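Side-chain contacts in Alr3699 protein (Nostoc sp., PDB 4XSO), which belongs to the glycosyltransferases of the GT-B fold, with two domains that are each built round a parallel beta-sheet: residues I129-P132 with E133-S136; A160-T163 with A164-A168; I342-T345 with C346-D349. All coordinates share one frame; numbering follows the deposited sequence.

How the contacts relate
Contacts 1 and 2 belong to the N-terminal GT-B domain, while contact 3 lies in the C-terminal one. The loop of contact 1, between strand 122-126 and helix 137-150, rests on the helix of contact 2, their centres 11 Å apart: Ile129 CG2 meets Ala164 CB at 3.7 Å, and Leu130 CD1 meets Phe165 CD1 at 3.8 Å. Contact 3 ends helix 336-348, its nearest atoms about 21 Å from either of the others. Contact 1 is an irregular turn, contact 2 takes in nearly the whole of helix 159-167, and contact 3 the C-terminal turns of helix 336-348. A glycerol, probably from the crystallisation liquor, lies beside Gln162 of contact 2.

Contact 1 (I129-P132 with E133-S136); sequences ILSP and EHFS
Ser131 O is gripped by two consecutive amides of the turn that follows it. His134 N donates from 3.0 Å to Ser131 O, fairly straight at the hydrogen (152°) but from well above the carbonyl plane; Phe135 N, 3.1 Å from Ser131 O, adds a weak, bent bond. The Ser131 side chain joins in through its hydroxyl: OG stands opposite the residue's own backbone N (chi1 156°), facing forward along the chain, and takes the N-H of Glu133 at 2.9 Å between OG and N. Together these bonds make an ST motif, with Pro132 and Glu133 at the corners of the turn. Beyond it, the Phe135 ring folds back to the start of the stretch. Its edge atom CE2 comes 3.3 Å from Ile129 O, which lies in the ring plane, and Phe135 CD2 touches Leu130 CD2 at 4.5 Å. Ile129 O also receives a weak bond from Ser131 N, closing an inverse gamma turn centred on Leu130. Gln105 and Leu140 pack against both Leu130 and Phe135, and the His134 ring meets Trp218 edge-to-face. Ser136 then N-caps helix 137-150. The chemistry implies a turn whose amides at Glu133, His134 and Phe135 are all taken up by Ser131, the last weakly, while the polarised C-H edge of Phe135 lies against a carbonyl, which is probably mildly attractive.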
loop_
_atom_site.group_PDB
_atom_site.type_symbol
_atom_site.label_atom_id
_atom_site.label_comp_id
_atom_site.label_asym_id
_atom_site.label_seq_id
_atom_site.Cartn_x
_atom_site.Cartn_y
_atom_site.Cartn_z
ATOM N N ILE A 129 17.544 -7.401 14.717
ATOM C CA ILE A 129 17.338 -6.746 16.009
ATOM C C ILE A 129 16.842 -5.355 15.622
ATOM O O ILE A 129 17.567 -4.620 14.959
ATOM C CB ILE A 129 18.638 -6.693 16.811
ATOM C CG1 ILE A 129 19.035 -8.116 17.215
ATOM C CG2 ILE A 129 18.522 -5.774 18.057
ATOM C CD1 ILE A 129 20.297 -8.136 18.057
ATOM N N LEU A 130 15.580 -5.077 15.908
ATOM C CA LEU A 130 14.913 -3.832 15.570
ATOM C C LEU A 130 15.394 -2.692 16.493
ATOM O O LEU A 130 14.665 -2.205 17.317
ATOM C CB LEU A 130 13.404 -4.034 15.687
ATOM C CG LEU A 130 12.915 -4.929 14.561
ATOM C CD1 LEU A 130 11.484 -5.311 14.728
ATOM C CD2 LEU A 130 13.114 -4.249 13.219
ATOM N N SER A 131 16.662 -2.339 16.372
ATOM C CA SER A 131 17.220 -1.285 17.241
ATOM C C SER A 131 17.126 0.096 16.576
ATOM O O SER A 131 17.427 0.259 15.393
ATOM C CB SER A 131 18.672 -1.610 17.644
ATOM O OG SER A 131 19.418 -0.456 17.987
ATOM N N PRO A 132 16.737 1.107 17.368
ATOM C CA PRO A 132 16.787 2.476 16.863
ATOM C C PRO A 132 18.195 2.983 16.559
ATOM O O PRO A 132 18.323 4.065 16.028
ATOM C CB PRO A 132 16.129 3.324 17.984
ATOM C CG PRO A 132 15.728 2.390 19.059
ATOM C CD PRO A 132 16.339 1.041 18.785
ATOM N N GLU A 133 19.238 2.222 16.880
ATOM C CA GLU A 133 20.596 2.556 16.431
ATOM C C GLU A 133 20.874 2.159 14.988
ATOM O O GLU A 133 21.745 2.749 14.351
ATOM C CB GLU A 133 21.618 1.924 17.356
ATOM C CG GLU A 133 23.052 2.299 17.010
ATOM C CD GLU A 133 23.410 3.790 17.302
ATOM O OE1 GLU A 133 22.521 4.586 17.763
ATOM O OE2 GLU A 133 24.607 4.134 17.060
ATOM N N HIS A 134 20.156 1.156 14.464
ATOM C CA HIS A 134 20.406 0.671 13.110
ATOM C C HIS A 134 19.220 0.800 12.136
ATOM O O HIS A 134 19.348 0.477 10.981
ATOM C CB HIS A 134 20.915 -0.757 13.207
ATOM C CG HIS A 134 22.177 -0.880 14.006
ATOM N ND1 HIS A 134 22.220 -1.480 15.248
ATOM C CD2 HIS A 134 23.434 -0.437 13.761
ATOM C CE1 HIS A 134 23.447 -1.423 15.723
ATOM N NE2 HIS A 134 24.204 -0.793 14.843
ATOM N N PHE A 135 18.080 1.296 12.597
ATOM C CA PHE A 135 16.934 1.484 11.753
ATOM C C PHE A 135 16.293 2.775 12.181
ATOM O O PHE A 135 16.231 3.062 13.365
ATOM C CB PHE A 135 15.948 0.312 11.940
ATOM C CG PHE A 135 16.501 -1.014 11.470
ATOM C CD1 PHE A 135 16.694 -1.248 10.122
ATOM C CD2 PHE A 135 16.881 -1.985 12.370
ATOM C CE1 PHE A 135 17.228 -2.444 9.682
ATOM C CE2 PHE A 135 17.421 -3.169 11.952
ATOM C CZ PHE A 135 17.590 -3.416 10.607
ATOM N N SER A 136 15.763 3.533 11.236
ATOM C CA SER A 136 15.151 4.798 11.588
ATOM C C SER A 136 13.905 4.490 12.345
ATOM O O SER A 136 13.295 3.434 12.155
ATOM C CB SER A 136 14.803 5.617 10.345
ATOM O OG SER A 136 13.731 5.037 9.629
#

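Contact 2 (A160-T163 with A164-A168); sequences ASQT and AFIQA
Gln167 lies along the carbonyl of Thr163, one helical turn back. Gln167 CB is 3.5 Å from Thr163 O; CG presses closer, at 3.3 Å from Thr163 O; CD remains 3.6 Å from that oxygen; and OE1, at the tip, is still 3.7 Å from Thr163 O. The path follows from a CG set beside the backbone N (chi1 -75°) and a chain extended beyond it, which carry the aliphatic part back over the preceding turn. The same oxygen accepts the helical bond from Gln167 N at 3.0 Å, so backbone and side chain of one residue both meet Thr163 O. Ile166 repeats the pattern a step earlier, with CG1 3.4 Å from Gln162 O while its N donates to that oxygen. Phe165 behaves differently: CG lies opposite the backbone N (chi1 169°), and the ring leads away from Ser161 and Gln162 to pack on Val154, Thr175 and Ala147, between the sheet and helix 137-150. Ala164 CB sits 3.5 Å from Ala160 O, which also takes the N-H of Ala164. The polar ends of this first turn have partners beyond it: Ser161 OG bonds Asn157, and Gln162 NE2 bonds Thr175 OG1 and a glycerol. These contacts seat the helix within the beta-alpha-beta unit of strand 153-156, helix 159-167 and strand 175-177. Chemically, each of the four carbonyls from Ala160 to Thr163 keeps its i+4 amide while side-chain carbon crowds beside it, so methylenes and methyls partly screen the oxygens without costing a backbone bond.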
loop_
_atom_site.group_PDB
_atom_site.type_symbol
_atom_site.label_atom_id
_atom_site.label_comp_id
_atom_site.label_asym_id
_atom_site.label_seq_id
_atom_site.Cartn_x
_atom_site.Cartn_y
_atom_site.Cartn_z
ATOM N N ALA A 160 16.945 -12.416 21.522
ATOM C CA ALA A 160 17.432 -11.045 21.301
ATOM C C ALA A 160 16.584 -10.263 20.269
ATOM O O ALA A 160 16.134 -9.132 20.548
ATOM C CB ALA A 160 18.869 -11.090 20.810
ATOM N N SER A 161 16.278 -10.909 19.137
ATOM C CA SER A 161 15.419 -10.321 18.155
ATOM C C SER A 161 14.020 -10.186 18.722
ATOM O O SER A 161 13.332 -9.179 18.488
ATOM C CB SER A 161 15.417 -11.086 16.812
ATOM O OG SER A 161 16.725 -11.026 16.263
ATOM N N GLN A 162 13.558 -11.206 19.405
ATOM C CA GLN A 162 12.203 -11.195 19.933
ATOM C C GLN A 162 12.083 -10.073 20.950
ATOM O O GLN A 162 11.096 -9.389 20.992
ATOM C CB GLN A 162 11.911 -12.528 20.614
ATOM C CG GLN A 162 10.525 -12.685 21.257
ATOM C CD GLN A 162 10.439 -13.985 22.027
ATOM O OE1 GLN A 162 11.373 -14.363 22.693
ATOM N NE2 GLN A 162 9.348 -14.670 21.912
ATOM N N THR A 163 13.065 -9.956 21.821
ATOM C CA THR A 163 13.015 -8.899 22.875
ATOM C C THR A 163 13.062 -7.516 22.243
ATOM O O THR A 163 12.340 -6.624 22.662
ATOM C CB THR A 163 14.217 -9.068 23.851
ATOM O OG1 THR A 163 15.386 -9.303 23.055
ATOM C CG2 THR A 163 14.021 -10.239 24.645
ATOM N N ALA A 164 13.916 -7.317 21.249
ATOM C CA ALA A 164 13.956 -5.987 20.567
ATOM C C ALA A 164 12.616 -5.611 19.866
ATOM O O ALA A 164 12.219 -4.438 19.879
ATOM C CB ALA A 164 15.105 -5.902 19.586
ATOM N N PHE A 165 11.899 -6.605 19.292
ATOM C CA PHE A 165 10.627 -6.360 18.659
ATOM C C PHE A 165 9.590 -5.925 19.644
ATOM O O PHE A 165 8.793 -5.015 19.389
ATOM C CB PHE A 165 10.158 -7.671 17.991
ATOM C CG PHE A 165 8.745 -7.634 17.522
ATOM C CD1 PHE A 165 8.396 -6.937 16.337
ATOM C CD2 PHE A 165 7.754 -8.352 18.182
ATOM C CE1 PHE A 165 7.079 -7.004 15.864
ATOM C CE2 PHE A 165 6.439 -8.396 17.708
ATOM C CZ PHE A 165 6.098 -7.724 16.571
ATOM N N ILE A 166 9.594 -6.592 20.796
ATOM C CA ILE A 166 8.718 -6.238 21.881
ATOM C C ILE A 166 9.012 -4.820 22.454
ATOM O O ILE A 166 8.086 -4.073 22.740
ATOM C CB ILE A 166 8.852 -7.284 22.992
ATOM C CG1 ILE A 166 8.195 -8.594 22.561
ATOM C CG2 ILE A 166 8.281 -6.761 24.327
ATOM C CD1 ILE A 166 8.414 -9.728 23.615
ATOM N N GLN A 167 10.281 -4.486 22.652
ATOM C CA GLN A 167 10.672 -3.188 23.241
ATOM C C GLN A 167 10.344 -2.029 22.334
ATOM O O GLN A 167 10.208 -0.923 22.777
ATOM C CB GLN A 167 12.189 -3.179 23.490
ATOM C CG GLN A 167 12.563 -4.025 24.701
ATOM C CD GLN A 167 14.045 -4.311 24.853
ATOM O OE1 GLN A 167 14.845 -4.238 23.913
ATOM N NE2 GLN A 167 14.410 -4.703 26.056
ATOM N N ALA A 168 10.267 -2.300 21.031
ATOM C CA ALA A 168 9.868 -1.357 20.026
ATOM C C ALA A 168 8.359 -1.246 19.904
ATOM O O ALA A 168 7.903 -0.506 19.091
ATOM C CB ALA A 168 10.430 -1.760 18.683
#

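Contact 3 (I342-T345 with C346-D349); sequences IINT and CIED
Cys346, Ile347 and Glu348 share one first torsion, with SG, CG1 and CG respectively placed opposite their own carbonyl carbon (chi1 -73°, -69° and -57°), and all three side chains therefore lean back on the preceding turn. Glu348 CG comes 3.2 Å from Asn344 O, and the extended chain holds OE2 3.4 Å from Asn344 O, where both atoms are acceptors and no bond forms. Ile347 CG1 lies 3.4 Å from Ile343 O; farther out the two isoleucine side chains cross at a slant, Ile347 CD1 meeting Ile343 CG2 at 4.0 Å. On the side facing the sheet, Cys346 SG touches Ile342 CG2 at 4.3 Å, with Phe329 against both residues, while Phe207 covers Cys346 and Ile347. Helical bonds run throughout, the last from Asp349 N to Thr345 O at 2.9 Å. Thr345 OG1 turns back to Asn341 O, and Asp349 OD1 caps helix 350-368 through Lys352 N. The contact thus divides by chemistry: isoleucines and cysteine form an apolar flank turned to the sheet, with Ile343 and Cys346 buried, whereas the exposed carboxylate of Glu348 faces a carbonyl oxygen, a mildly unfavourable pairing probably eased by solvent.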
loop_
_atom_site.group_PDB
_atom_site.type_symbol
_atom_site.label_atom_id
_atom_site.label_comp_id
_atom_site.label_asym_id
_atom_site.label_seq_id
_atom_site.Cartn_x
_atom_site.Cartn_y
_atom_site.Cartn_z
ATOM N N ILE A 342 41.326 -15.838 26.598
ATOM C CA ILE A 342 40.689 -17.082 26.122
ATOM C C ILE A 342 41.606 -17.874 25.268
ATOM O O ILE A 342 41.707 -19.103 25.398
ATOM C CB ILE A 342 39.383 -16.794 25.341
ATOM C CG1 ILE A 342 38.337 -16.198 26.277
ATOM C CG2 ILE A 342 38.839 -18.071 24.711
ATOM C CD1 ILE A 342 38.163 -16.991 27.597
ATOM N N ILE A 343 42.253 -17.204 24.325
ATOM C CA ILE A 343 43.143 -17.927 23.378
ATOM C C ILE A 343 44.251 -18.650 24.161
ATOM O O ILE A 343 44.518 -19.838 23.973
ATOM C CB ILE A 343 43.786 -16.951 22.370
ATOM C CG1 ILE A 343 42.707 -16.402 21.452
ATOM C CG2 ILE A 343 44.885 -17.641 21.597
ATOM C CD1 ILE A 343 43.240 -15.351 20.476
ATOM N N ASN A 344 44.853 -17.924 25.094
ATOM C CA ASN A 344 45.853 -18.498 25.968
ATOM C C ASN A 344 45.306 -19.658 26.849
ATOM O O ASN A 344 45.999 -20.644 27.069
ATOM C CB ASN A 344 46.487 -17.402 26.823
ATOM C CG ASN A 344 47.586 -16.646 26.077
ATOM O OD1 ASN A 344 48.495 -17.249 25.543
ATOM N ND2 ASN A 344 47.502 -15.337 26.034
ATOM N N THR A 345 44.073 -19.534 27.343
ATOM C CA THR A 345 43.462 -20.609 28.076
ATOM C C THR A 345 43.347 -21.827 27.208
ATOM O O THR A 345 43.570 -22.935 27.689
ATOM C CB THR A 345 42.070 -20.229 28.523
ATOM O OG1 THR A 345 42.206 -19.224 29.519
ATOM C CG2 THR A 345 41.330 -21.415 29.080
ATOM N N CYS A 346 42.988 -21.617 25.932
ATOM C CA CYS A 346 42.846 -22.745 24.988
ATOM C C CYS A 346 44.173 -23.471 24.669
ATOM O O CYS A 346 44.191 -24.672 24.387
ATOM C CB CYS A 346 42.177 -22.274 23.684
ATOM S SG CYS A 346 40.422 -21.952 23.886
ATOM N N ILE A 347 45.257 -22.715 24.658
ATOM C CA ILE A 347 46.622 -23.258 24.440
ATOM C C ILE A 347 47.097 -24.109 25.608
ATOM O O ILE A 347 47.563 -25.227 25.431
ATOM C CB ILE A 347 47.620 -22.088 24.230
ATOM C CG1 ILE A 347 47.327 -21.427 22.900
ATOM C CG2 ILE A 347 49.052 -22.591 24.289
ATOM C CD1 ILE A 347 47.915 -20.034 22.728
ATOM N N GLU A 348 46.920 -23.578 26.811
ATOM C CA GLU A 348 47.409 -24.160 28.018
ATOM C C GLU A 348 46.532 -25.268 28.549
ATOM O O GLU A 348 47.073 -26.139 29.185
ATOM C CB GLU A 348 47.511 -23.104 29.125
ATOM C CG GLU A 348 48.389 -21.906 28.786
ATOM C CD GLU A 348 48.272 -20.776 29.831
ATOM O OE1 GLU A 348 48.248 -21.072 31.043
ATOM O OE2 GLU A 348 48.202 -19.588 29.443
ATOM N N ASP A 349 45.194 -25.225 28.366
ATOM C CA ASP A 349 44.350 -26.337 28.803
ATOM C C ASP A 349 43.672 -27.117 27.688
ATOM O O ASP A 349 42.484 -27.037 27.444
ATOM C CB ASP A 349 43.350 -25.952 29.862
ATOM C CG ASP A 349 43.055 -27.145 30.860
ATOM O OD1 ASP A 349 42.972 -28.391 30.485
ATOM O OD2 ASP A 349 42.890 -26.808 32.060
#